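Local coordinates for protein CurH (Lyngbya majuscula, PDB 3KG7) that probably dehydrates beta-hydroxyacyl intermediates during curacin biosynthesis, as the double-hotdog dehydratase domain of a polyketide synthase module, at residues C[203-208]-C[276-281]. Residues are numbered along the deposited sequence; the frame is centred on the assembly and turned at random.
Sequences VLIDAC and GRINGF
Cys208, at the end of segment 203-208, and Ile278, on strand 274-286, mark the nearest approach of the two backbones, with 8.8 Å between the CA of Cys208 and the CA of Ile278. Side chains alone bridge that gap, and the contact is small, burying 99 Å² in all. Ile278 directs its CB at the helix, and its longer branch makes the touch: CG1 lies anti to the carbonyl carbon (chi1 -54°) and the chain runs on extended, carrying CD1 toward the helix. That one methyl meets two residues three positions apart in the sequence. It lies 4.1 Å from CB of Cys208, so it is the methylene that is met at close range, while SG of Cys208 stays 4.9 Å from CD1 of Ile278. The same methyl is 4.2 Å from CG1 of Ile205, partway along that side chain. Ile205 leaves the helix at an angle to the strand, but with CG1 anti to the backbone N (chi1 -169°), that methylene, rather than the terminal CD1, comes nearest Ile278. All three residues are buried, and the contact across the segments is purely apolar. Farther on, Gly280 and Phe281 face Tyr263 in a G1 beta bulge at the corner of the strand. In the double hotdog fold, curved antiparallel sheet wraps round a helix in each half; segment 203-208, within helix 202-207, probably belongs to that of the second half, with Met234 of strand 225-236 touching both Ile205 and Ile278, Leu267 of strand 260-268 touching both Cys208 and Ile278, and Val52 of helix 52-62 packing against Ile205 and Phe281.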
# COMPACT_ATOMS: atom_id res chain seq x y z
N VAL C 203 21.28 10.72 -9.89
CA VAL C 203 22.31 11.28 -10.77
C VAL C 203 23.68 11.38 -10.08
O VAL C 203 24.69 10.95 -10.63
CB VAL C 203 21.88 12.63 -11.33
CG1 VAL C 203 23.04 13.35 -12.00
CG2 VAL C 203 20.71 12.44 -12.29
N LEU C 204 23.69 11.92 -8.87
CA LEU C 204 24.93 12.09 -8.12
C LEU C 204 25.61 10.76 -7.80
O LEU C 204 26.83 10.65 -7.89
CB LEU C 204 24.67 12.86 -6.83
CG LEU C 204 24.21 14.30 -6.97
CD1 LEU C 204 23.60 14.78 -5.63
CD2 LEU C 204 25.35 15.20 -7.41
N ILE C 205 24.82 9.75 -7.42
CA ILE C 205 25.42 8.44 -7.17
C ILE C 205 25.85 7.80 -8.49
O ILE C 205 26.86 7.10 -8.54
CB ILE C 205 24.57 7.50 -6.23
CG1 ILE C 205 25.39 6.27 -5.82
CG2 ILE C 205 23.22 7.12 -6.86
CD1 ILE C 205 24.74 5.39 -4.76
N ASP C 206 25.12 8.08 -9.56
CA ASP C 206 25.54 7.57 -10.86
C ASP C 206 26.86 8.15 -11.31
O ASP C 206 27.69 7.44 -11.86
CB ASP C 206 24.52 7.78 -11.96
CG ASP C 206 24.88 6.99 -13.19
OD1 ASP C 206 24.93 5.74 -13.08
OD2 ASP C 206 25.18 7.60 -14.25
N ALA C 207 27.04 9.44 -11.07
CA ALA C 207 28.27 10.14 -11.42
C ALA C 207 29.51 9.51 -10.80
O ALA C 207 30.59 9.54 -11.38
CB ALA C 207 28.17 11.58 -11.03
N CYS C 208 29.35 8.93 -9.62
CA CYS C 208 30.47 8.30 -8.91
C CYS C 208 31.07 7.12 -9.67
O CYS C 208 32.22 6.74 -9.43
CB CYS C 208 30.00 7.84 -7.53
SG CYS C 208 29.49 9.20 -6.50
N GLY C 276 31.33 7.92 2.30
CA GLY C 276 30.55 6.85 1.69
C GLY C 276 31.41 6.03 0.76
O GLY C 276 32.49 6.47 0.34
N ARG C 277 30.95 4.82 0.44
CA ARG C 277 31.67 3.98 -0.52
C ARG C 277 30.76 3.01 -1.24
O ARG C 277 29.69 2.65 -0.75
CB ARG C 277 32.83 3.23 0.15
CG ARG C 277 32.42 2.17 1.16
CD ARG C 277 33.64 1.48 1.76
NE ARG C 277 34.56 1.02 0.72
CZ ARG C 277 35.84 0.70 0.92
NH1 ARG C 277 36.37 0.80 2.14
NH2 ARG C 277 36.58 0.29 -0.09
N ILE C 278 31.19 2.61 -2.44
CA ILE C 278 30.51 1.62 -3.25
C ILE C 278 31.50 0.49 -3.51
O ILE C 278 32.54 0.70 -4.14
CB ILE C 278 30.03 2.22 -4.60
CG1 ILE C 278 29.17 3.47 -4.36
CG2 ILE C 278 29.25 1.18 -5.43
CD1 ILE C 278 29.17 4.44 -5.49
N ASN C 279 31.19 -0.70 -3.00
CA ASN C 279 32.05 -1.88 -3.17
C ASN C 279 31.48 -2.90 -4.14
O ASN C 279 30.29 -3.23 -4.10
CB ASN C 279 32.36 -2.55 -1.84
CG ASN C 279 33.10 -1.65 -0.89
OD1 ASN C 279 34.24 -1.27 -1.14
ND2 ASN C 279 32.45 -1.30 0.22
N GLY C 280 32.35 -3.41 -5.01
CA GLY C 280 31.98 -4.45 -5.95
C GLY C 280 30.98 -4.01 -7.00
O GLY C 280 30.14 -4.80 -7.43
N PHE C 281 31.09 -2.75 -7.42
CA PHE C 281 30.25 -2.20 -8.49
C PHE C 281 30.53 -2.93 -9.80
O PHE C 281 31.57 -2.73 -10.43
CB PHE C 281 30.48 -0.69 -8.67
CG PHE C 281 29.58 -0.05 -9.70
CD1 PHE C 281 30.07 0.30 -10.95
CD2 PHE C 281 28.23 0.21 -9.42
CE1 PHE C 281 29.23 0.90 -11.92
CE2 PHE C 281 27.39 0.80 -10.38
CZ PHE C 281 27.90 1.15 -11.63